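Local coordinates for envelope polyprotein (Puumala orthohantavirus, PDB 5FXU) that forms the Gn ectodomain of the hantaviral envelope, a glycosylated part of the virion surface that probably acts together with the partner glycoprotein Gc in cell entry, at residues S53-T58 with L91-P96; T61-S66 with S78-S83; C193-K198 with N224-Y229. One frame throughout, in Å; residues are numbered along the deposited sequence.

How the contacts relate
Contacts 1 and 3 are buried, their centres about 12 Å from the centre of the chain, whereas contact 2 lies at the surface, its centre about 27 Å from that point. Contacts 1 and 2 share strand 54-64, which pairs with strand 79-89. They touch where T58 packs on S83. Contact 1 also touches contact 3, through V94 and P96 against I196, A197 and Y229. The chemistry follows the setting. Contact 1 joins a strand to a loop by one side-chain hydrogen bond and apolar groups. Contact 2 is a regular antiparallel ladder with polar and charged side chains on one face. Contact 3 has a short ladder, wrapped by aromatic and aliphatic side chains.

Contact 1 (S53-T58 with L91-P96); sequences SQQPFT and LCLVPP
Q55 and F57 reach from strand 54-64 to L91 and L93 of the loop that follows strand 79-89. The Q55 side chain can be followed outward. Q55 CB lies 4.1 Å from L93 CD2. CG then takes the position between the backbone N and the carbonyl carbon (chi1 60°). The bend at chi2 (-137°) places Q55 CD, which lies 3.8 Å from L91 N. The amide at the tip meets the start of the loop. Q55 OE1 accepts a hydrogen bond from L91 N at 2.8 Å. The bond is moderately bent, with 153° at the hydrogen, and the donor is tilted slightly from the carbonyl plane. Q55 OE1 also lies 3.3 Å from L91 CB. Q55 NE2 is 4.1 Å from L93 CB. This buried glutamine thus satisfies a backbone N-H of a segment that has no regular structure.

F57 adds the apolar half. F57 CZ touches L91 CD2 at 3.6 Å, from an oblique direction. L93 CD1 comes to the ring edge, 3.8 Å from F57 CZ. The two leucine tips therefore meet the far end of one ring. Within the loop, C92 is the centre of an inverse gamma turn, closed by L93 N and L91 O. Its side chain points away and forms the disulfide with C111. Around the contact, strand 79-89 pairs with strand 54-64, and L343 of strand 340-354 packs on F57 and L93.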
loop_
_atom_site.group_PDB
_atom_site.type_symbol
_atom_site.label_atom_id
_atom_site.label_comp_id
_atom_site.label_asym_id
_atom_site.label_seq_id
_atom_site.Cartn_x
_atom_site.Cartn_y
_atom_site.Cartn_z
ATOM N N SER A 53 6.074 8.813 13.472
ATOM C CA SER A 53 7.402 8.535 14.060
ATOM C C SER A 53 8.473 8.268 12.972
ATOM O O SER A 53 8.148 8.012 11.803
ATOM C CB SER A 53 7.322 7.335 15.001
ATOM O OG SER A 53 7.137 6.147 14.255
ATOM N N GLN A 54 9.739 8.311 13.383
ATOM C CA GLN A 54 10.877 8.107 12.484
ATOM C C GLN A 54 11.025 6.647 12.144
ATOM O O GLN A 54 10.919 5.791 13.017
ATOM C CB GLN A 54 12.176 8.568 13.115
ATOM C CG GLN A 54 12.347 10.063 13.161
ATOM C CD GLN A 54 13.755 10.414 13.583
ATOM O OE1 GLN A 54 14.089 10.251 14.747
ATOM N NE2 GLN A 54 14.607 10.845 12.640
ATOM N N GLN A 55 11.293 6.368 10.874
ATOM C CA GLN A 55 11.288 4.992 10.378
ATOM C C GLN A 55 12.489 4.769 9.434
ATOM O O GLN A 55 12.675 5.502 8.470
ATOM C CB GLN A 55 9.892 4.659 9.790
ATOM C CG GLN A 55 9.433 5.538 8.618
ATOM C CD GLN A 55 7.963 6.034 8.601
ATOM O OE1 GLN A 55 7.638 6.920 7.803
ATOM N NE2 GLN A 55 7.075 5.453 9.408
ATOM N N PRO A 56 13.372 3.819 9.776
ATOM C CA PRO A 56 14.611 3.657 9.013
ATOM C C PRO A 56 14.438 2.939 7.662
ATOM O O PRO A 56 13.917 1.836 7.597
ATOM C CB PRO A 56 15.495 2.826 9.955
ATOM C CG PRO A 56 14.524 2.018 10.757
ATOM C CD PRO A 56 13.326 2.914 10.945
ATOM N N PHE A 57 14.914 3.596 6.617
ATOM C CA PHE A 57 14.877 3.141 5.235
ATOM C C PHE A 57 16.282 3.153 4.655
ATOM O O PHE A 57 17.118 3.977 5.017
ATOM C CB PHE A 57 14.039 4.093 4.389
ATOM C CG PHE A 57 12.585 3.755 4.344
ATOM C CD1 PHE A 57 11.724 4.102 5.392
ATOM C CD2 PHE A 57 12.062 3.110 3.249
ATOM C CE1 PHE A 57 10.371 3.788 5.333
ATOM C CE2 PHE A 57 10.723 2.802 3.188
ATOM C CZ PHE A 57 9.875 3.132 4.234
ATOM N N THR A 58 16.532 2.220 3.744
ATOM C CA THR A 58 17.687 2.289 2.906
ATOM C C THR A 58 17.284 3.038 1.665
ATOM O O THR A 58 16.399 2.611 0.970
ATOM C CB THR A 58 18.172 0.898 2.549
ATOM O OG1 THR A 58 18.718 0.324 3.727
ATOM C CG2 THR A 58 19.254 0.953 1.440
ATOM N N LEU A 91 5.329 7.731 6.497
ATOM C CA LEU A 91 5.023 6.709 5.504
ATOM C C LEU A 91 4.075 5.664 6.081
ATOM O O LEU A 91 3.976 5.499 7.301
ATOM C CB LEU A 91 6.275 6.036 4.945
ATOM C CG LEU A 91 6.897 6.809 3.784
ATOM C CD1 LEU A 91 7.560 8.086 4.268
ATOM C CD2 LEU A 91 7.890 5.940 3.038
ATOM N N CYS A 92 3.372 4.981 5.174
ATOM C CA CYS A 92 2.428 3.946 5.538
ATOM C C CYS A 92 3.114 2.667 5.973
ATOM O O CYS A 92 3.088 1.684 5.258
ATOM C CB CYS A 92 1.417 3.690 4.392
ATOM S SG CYS A 92 0.319 5.081 4.002
ATOM N N LEU A 93 3.688 2.711 7.167
ATOM C CA LEU A 93 4.198 1.551 7.895
ATOM C C LEU A 93 3.313 1.417 9.114
ATOM O O LEU A 93 3.583 1.993 10.170
ATOM C CB LEU A 93 5.639 1.736 8.376
ATOM C CG LEU A 93 6.759 1.385 7.429
ATOM C CD1 LEU A 93 6.839 2.462 6.365
ATOM C CD2 LEU A 93 8.076 1.295 8.185
ATOM N N VAL A 94 2.263 0.651 8.974
ATOM C CA VAL A 94 1.249 0.582 9.987
ATOM C C VAL A 94 1.576 -0.622 10.879
ATOM O O VAL A 94 1.908 -1.692 10.384
ATOM C CB VAL A 94 -0.131 0.470 9.322
ATOM C CG1 VAL A 94 -1.223 0.533 10.368
ATOM C CG2 VAL A 94 -0.307 1.592 8.307
ATOM N N PRO A 95 1.536 -0.441 12.204
ATOM C CA PRO A 95 1.833 -1.585 13.067
ATOM C C PRO A 95 0.736 -2.612 13.030
ATOM O O PRO A 95 -0.391 -2.289 12.669
ATOM C CB PRO A 95 1.919 -0.978 14.472
ATOM C CG PRO A 95 2.153 0.471 14.258
ATOM C CD PRO A 95 1.430 0.807 12.985
ATOM N N PRO A 96 1.048 -3.842 13.439
ATOM C CA PRO A 96 -0.007 -4.875 13.532
ATOM C C PRO A 96 -1.147 -4.450 14.447
ATOM O O PRO A 96 -0.912 -3.729 15.392
ATOM C CB PRO A 96 0.721 -6.079 14.126
ATOM C CG PRO A 96 2.181 -5.798 13.992
ATOM C CD PRO A 96 2.368 -4.326 13.881
#

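Contact 2 (T61-S66 with S78-S83); sequences TWEMKS and SFQTKS
T61-M64 and F79-K82 form the end of a beta-hairpin next to its connection, which is partly unmodelled. T61 with K82 and E63 with Q80 are hydrogen-bonded pairs, each joined by two backbone bonds. The bond from E63 N to Q80 O is 2.7 Å long. W62 with T81 and M64 with F79 are non-hydrogen-bonded pairs. Beyond the strand of T61-M64, K65 N still donates to S78 O at 3.0 Å, from above the carbonyl plane.

The face of T61, E63, Q80 and K82 is polar. The E63 and Q80 side chains lie side by side, pointing the same way. E63 OE2 and K82 NZ are 4.1 Å apart, too far for a salt bridge, although their charges may still attract. T61 OG1 approaches K82 CG.

W62 and T81 share the other face. W62 CG stands between the backbone N and the carbonyl carbon (chi1 77°), and the indole beyond it meets F79. The stack is offset edge-to-face: the edge of F79 is turned toward the face of the six-membered ring of W62, with planes at 84°. F79 CD1 is 3.7 Å from W62 CE3. Farther out, A300 of strand 296-302 touches the side chains of W62 and F79. V283 of strand 278-285 packs on F79 and T81, and T81 OG1 is hydrogen-bonded to T284 O.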
loop_
_atom_site.group_PDB
_atom_site.type_symbol
_atom_site.label_atom_id
_atom_site.label_comp_id
_atom_site.label_asym_id
_atom_site.label_seq_id
_atom_site.Cartn_x
_atom_site.Cartn_y
_atom_site.Cartn_z
ATOM N N THR A 61 19.587 4.723 -5.019
ATOM C CA THR A 61 19.472 5.704 -6.119
ATOM C C THR A 61 20.416 5.327 -7.277
ATOM O O THR A 61 21.379 4.620 -7.074
ATOM C CB THR A 61 19.842 7.124 -5.620
ATOM O OG1 THR A 61 21.123 7.099 -4.976
ATOM C CG2 THR A 61 18.856 7.599 -4.634
ATOM N N TRP A 62 20.141 5.807 -8.480
ATOM C CA TRP A 62 21.024 5.554 -9.616
ATOM C C TRP A 62 21.439 6.855 -10.304
ATOM O O TRP A 62 20.683 7.822 -10.264
ATOM C CB TRP A 62 20.356 4.593 -10.603
ATOM C CG TRP A 62 19.294 5.174 -11.510
ATOM C CD1 TRP A 62 17.957 5.217 -11.279
ATOM C CD2 TRP A 62 19.490 5.726 -12.814
ATOM N NE1 TRP A 62 17.314 5.798 -12.331
ATOM C CE2 TRP A 62 18.225 6.101 -13.301
ATOM C CE3 TRP A 62 20.614 5.958 -13.608
ATOM C CZ2 TRP A 62 18.046 6.708 -14.559
ATOM C CZ3 TRP A 62 20.443 6.539 -14.874
ATOM C CH2 TRP A 62 19.165 6.902 -15.335
ATOM N N GLU A 63 22.637 6.843 -10.925
ATOM C CA GLU A 63 23.160 7.938 -11.742
ATOM C C GLU A 63 23.731 7.372 -13.033
ATOM O O GLU A 63 24.292 6.295 -13.029
ATOM C CB GLU A 63 24.281 8.695 -11.015
ATOM C CG GLU A 63 23.872 9.244 -9.660
ATOM C CD GLU A 63 24.872 10.220 -9.019
ATOM O OE1 GLU A 63 26.104 10.138 -9.269
ATOM O OE2 GLU A 63 24.403 11.082 -8.233
ATOM N N MET A 64 23.604 8.101 -14.130
ATOM C CA MET A 64 24.329 7.749 -15.327
ATOM C C MET A 64 25.862 7.854 -15.119
ATOM O O MET A 64 26.360 8.769 -14.459
ATOM C CB MET A 64 23.909 8.612 -16.515
ATOM C CG MET A 64 24.680 8.230 -17.769
ATOM S SD MET A 64 24.110 9.014 -19.271
ATOM C CE MET A 64 25.411 8.447 -20.343
ATOM N N LYS A 65 26.579 6.907 -15.708
ATOM C CA LYS A 65 28.031 6.844 -15.680
ATOM C C LYS A 65 28.560 6.420 -17.049
ATOM O O LYS A 65 27.844 5.825 -17.830
ATOM C CB LYS A 65 28.475 5.839 -14.622
ATOM C CG LYS A 65 29.949 5.905 -14.277
ATOM C CD LYS A 65 30.215 5.618 -12.801
ATOM C CE LYS A 65 31.670 5.897 -12.407
ATOM N NZ LYS A 65 32.613 4.857 -12.924
ATOM N N SER A 66 29.813 6.754 -17.342
ATOM C CA SER A 66 30.527 6.188 -18.505
ATOM C C SER A 66 32.023 6.199 -18.273
ATOM O O SER A 66 32.616 7.281 -18.316
ATOM C CB SER A 66 30.207 7.003 -19.755
ATOM O OG SER A 66 28.863 6.774 -20.135
ATOM N N SER A 78 26.292 1.152 -17.724
ATOM C CA SER A 78 26.243 2.590 -17.786
ATOM C C SER A 78 25.645 3.206 -16.507
ATOM O O SER A 78 25.235 4.334 -16.542
ATOM C CB SER A 78 25.427 3.009 -19.013
ATOM O OG SER A 78 26.156 2.790 -20.208
ATOM N N PHE A 79 25.587 2.486 -15.394
ATOM C CA PHE A 79 24.939 2.986 -14.175
ATOM C C PHE A 79 25.885 2.940 -13.019
ATOM O O PHE A 79 26.696 2.040 -12.893
ATOM C CB PHE A 79 23.751 2.128 -13.760
ATOM C CG PHE A 79 22.769 1.891 -14.841
ATOM C CD1 PHE A 79 21.867 2.880 -15.185
ATOM C CD2 PHE A 79 22.718 0.665 -15.505
ATOM C CE1 PHE A 79 20.930 2.660 -16.189
ATOM C CE2 PHE A 79 21.793 0.432 -16.516
ATOM C CZ PHE A 79 20.894 1.433 -16.864
ATOM N N GLN A 80 25.756 3.926 -12.161
ATOM C CA GLN A 80 26.313 3.873 -10.858
ATOM C C GLN A 80 25.124 3.935 -9.917
ATOM O O GLN A 80 24.302 4.855 -10.017
ATOM C CB GLN A 80 27.198 5.073 -10.654
ATOM C CG GLN A 80 28.094 4.979 -9.440
ATOM C CD GLN A 80 28.689 6.318 -9.137
ATOM O OE1 GLN A 80 27.956 7.320 -8.992
ATOM N NE2 GLN A 80 29.998 6.366 -9.048
ATOM N N THR A 81 25.006 2.941 -9.040
ATOM C CA THR A 81 24.034 3.000 -7.967
ATOM C C THR A 81 24.726 3.244 -6.652
ATOM O O THR A 81 25.908 3.031 -6.524
ATOM C CB THR A 81 23.216 1.727 -7.853
ATOM O OG1 THR A 81 24.047 0.679 -7.371
ATOM C CG2 THR A 81 22.605 1.344 -9.186
ATOM N N LYS A 82 23.992 3.751 -5.678
ATOM C CA LYS A 82 24.511 3.827 -4.327
ATOM C C LYS A 82 23.371 3.745 -3.321
ATOM O O LYS A 82 22.197 3.902 -3.694
ATOM C CB LYS A 82 25.316 5.102 -4.138
ATOM C CG LYS A 82 24.507 6.376 -4.148
ATOM C CD LYS A 82 25.389 7.585 -3.879
ATOM C CE LYS A 82 24.704 8.893 -4.321
ATOM N NZ LYS A 82 25.630 10.064 -4.437
ATOM N N SER A 83 23.729 3.526 -2.057
ATOM C CA SER A 83 22.746 3.459 -1.006
ATOM C C SER A 83 23.239 3.956 0.339
ATOM O O SER A 83 24.418 3.977 0.582
ATOM C CB SER A 83 22.174 2.033 -0.885
ATOM O OG SER A 83 23.170 1.040 -0.900
#

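Contact 3 (C193-K198 with N224-Y229); sequences CFLIAK and NGFQGY
The Y229 ring lies across I196, with one face against I196 CB. This is a CH-pi contact: I196 CB is 3.9 Å from the centroid of the Y229 ring and close to the ring normal, though displaced toward the rim. I196 CG2 approaches the phenol end, 3.6 Å from Y229 CZ. K198 CB comes to the ring edge, 3.7 Å from Y229 CE1. The ring also stacks with Y242. The CB bond of Y229 points to the I196 face of the pairing, and CG stands between the backbone N and the carbonyl carbon (chi1 61°).

The second ring, F226, meets L195 tip to tip, with F226 CE2 3.9 Å from L195 CD1. The leucine methyl comes in obliquely. A197 CA and I196 O also lie obliquely round this ring. L341 and V312, from two other strands, also pack on F226.

Between the rings the backbones form a short antiparallel ladder. I196 and Y229 are a hydrogen-bonded pair. I196 N donates to Y229 O at 2.8 Å, and Y229 N returns a bond to I196 O. A197 and G228 form the next, non-hydrogen-bonded pair, with their CA atoms 4.3 Å apart. G228, without a side chain, brings its CA to 3.1 Å from I196 O. Past it, K198 N donates to Q227 O at 3.1 Å, from above the carbonyl plane.

Strand 185-197 is thus joined to the start of strand 228-234, and the C193-C232 disulfide links the same two strands. Y229 OH bonds to E100 OE2; the Q227 amide bonds to D317 through NE2 and to V200 N through OE1. The chemistry implies a mostly buried seam, with A197 and K198 at its margin, in which backbone bonds join the strands and carboxylates and a backbone N-H satisfy these polar tips.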
loop_
_atom_site.group_PDB
_atom_site.type_symbol
_atom_site.label_atom_id
_atom_site.label_comp_id
_atom_site.label_asym_id
_atom_site.label_seq_id
_atom_site.Cartn_x
_atom_site.Cartn_y
_atom_site.Cartn_z
ATOM N N CYS A 193 -4.267 -2.108 -0.023
ATOM C CA CYS A 193 -3.599 -2.972 0.931
ATOM C C CYS A 193 -2.310 -2.364 1.465
ATOM O O CYS A 193 -1.584 -1.725 0.724
ATOM C CB CYS A 193 -3.209 -4.293 0.261
ATOM S SG CYS A 193 -4.566 -5.230 -0.422
ATOM N N PHE A 194 -2.036 -2.616 2.742
ATOM C CA PHE A 194 -0.876 -2.081 3.450
ATOM C C PHE A 194 -0.091 -3.239 4.014
ATOM O O PHE A 194 -0.659 -4.154 4.593
ATOM C CB PHE A 194 -1.322 -1.097 4.540
ATOM C CG PHE A 194 -2.216 -0.026 3.997
ATOM C CD1 PHE A 194 -3.574 -0.287 3.773
ATOM C CD2 PHE A 194 -1.698 1.186 3.595
ATOM C CE1 PHE A 194 -4.392 0.672 3.182
ATOM C CE2 PHE A 194 -2.516 2.159 3.027
ATOM C CZ PHE A 194 -3.855 1.908 2.800
ATOM N N LEU A 195 1.214 -3.215 3.788
ATOM C CA LEU A 195 2.101 -4.242 4.274
ATOM C C LEU A 195 2.408 -4.060 5.747
ATOM O O LEU A 195 2.902 -3.003 6.153
ATOM C CB LEU A 195 3.419 -4.203 3.486
ATOM C CG LEU A 195 4.414 -5.291 3.861
ATOM C CD1 LEU A 195 3.917 -6.645 3.432
ATOM C CD2 LEU A 195 5.716 -5.030 3.159
ATOM N N ILE A 196 2.198 -5.112 6.523
ATOM C CA ILE A 196 2.409 -5.084 7.972
ATOM C C ILE A 196 3.501 -6.090 8.323
ATOM O O ILE A 196 3.378 -7.274 7.975
ATOM C CB ILE A 196 1.123 -5.496 8.707
ATOM C CG1 ILE A 196 -0.122 -4.717 8.225
ATOM C CG2 ILE A 196 1.297 -5.399 10.213
ATOM C CD1 ILE A 196 -0.027 -3.228 8.340
ATOM N N ALA A 197 4.550 -5.649 9.012
ATOM C CA ALA A 197 5.577 -6.546 9.537
ATOM C C ALA A 197 5.130 -7.176 10.851
ATOM O O ALA A 197 4.787 -6.477 11.811
ATOM C CB ALA A 197 6.854 -5.787 9.765
ATOM N N LYS A 198 5.148 -8.503 10.886
ATOM C CA LYS A 198 4.703 -9.265 12.035
ATOM C C LYS A 198 5.404 -10.628 12.073
ATOM O O LYS A 198 5.188 -11.493 11.225
ATOM C CB LYS A 198 3.178 -9.426 12.000
ATOM C CG LYS A 198 2.559 -10.221 13.149
ATOM C CD LYS A 198 2.779 -9.518 14.481
ATOM C CE LYS A 198 2.121 -10.234 15.664
ATOM N NZ LYS A 198 2.672 -11.557 16.061
ATOM N N ASN A 224 13.489 -16.920 1.442
ATOM C CA ASN A 224 12.533 -15.801 1.522
ATOM C C ASN A 224 11.747 -15.753 2.850
ATOM O O ASN A 224 10.583 -16.161 2.995
ATOM C CB ASN A 224 11.709 -15.734 0.255
ATOM C CG ASN A 224 12.563 -15.289 -0.957
ATOM O OD1 ASN A 224 13.158 -14.224 -0.903
ATOM N ND2 ASN A 224 12.656 -16.097 -2.018
ATOM N N GLY A 225 12.459 -15.185 3.817
ATOM C CA GLY A 225 12.098 -15.208 5.198
ATOM C C GLY A 225 11.275 -14.056 5.751
ATOM O O GLY A 225 10.927 -14.109 6.917
ATOM N N PHE A 226 10.954 -13.020 4.969
ATOM C CA PHE A 226 10.125 -11.926 5.490
ATOM C C PHE A 226 8.824 -12.418 6.180
ATOM O O PHE A 226 8.154 -13.314 5.693
ATOM C CB PHE A 226 9.778 -10.911 4.423
ATOM C CG PHE A 226 8.810 -9.859 4.916
ATOM C CD1 PHE A 226 9.232 -8.832 5.738
ATOM C CD2 PHE A 226 7.453 -9.954 4.615
ATOM C CE1 PHE A 226 8.331 -7.897 6.229
ATOM C CE2 PHE A 226 6.564 -9.021 5.089
ATOM C CZ PHE A 226 7.002 -7.990 5.901
ATOM N N GLN A 227 8.530 -11.859 7.351
ATOM C CA GLN A 227 7.355 -12.236 8.114
ATOM C C GLN A 227 6.410 -11.064 8.231
ATOM O O GLN A 227 6.760 -9.999 8.751
ATOM C CB GLN A 227 7.724 -12.801 9.492
ATOM C CG GLN A 227 8.150 -14.266 9.418
ATOM C CD GLN A 227 8.358 -14.918 10.767
ATOM O OE1 GLN A 227 7.404 -15.233 11.479
ATOM N NE2 GLN A 227 9.613 -15.136 11.120
ATOM N N GLY A 228 5.207 -11.258 7.701
ATOM C CA GLY A 228 4.209 -10.213 7.704
ATOM C C GLY A 228 2.999 -10.576 6.891
ATOM O O GLY A 228 2.788 -11.737 6.551
ATOM N N TYR A 229 2.189 -9.581 6.600
ATOM C CA TYR A 229 0.919 -9.816 5.937
ATOM C C TYR A 229 0.401 -8.535 5.382
ATOM O O TYR A 229 0.948 -7.489 5.676
ATOM C CB TYR A 229 -0.100 -10.405 6.913
ATOM C CG TYR A 229 -0.454 -9.561 8.100
ATOM C CD1 TYR A 229 0.285 -9.632 9.279
ATOM C CD2 TYR A 229 -1.571 -8.739 8.078
ATOM C CE1 TYR A 229 -0.059 -8.853 10.395
ATOM C CE2 TYR A 229 -1.928 -7.970 9.184
ATOM C CZ TYR A 229 -1.167 -8.039 10.328
ATOM O OH TYR A 229 -1.527 -7.274 11.393
#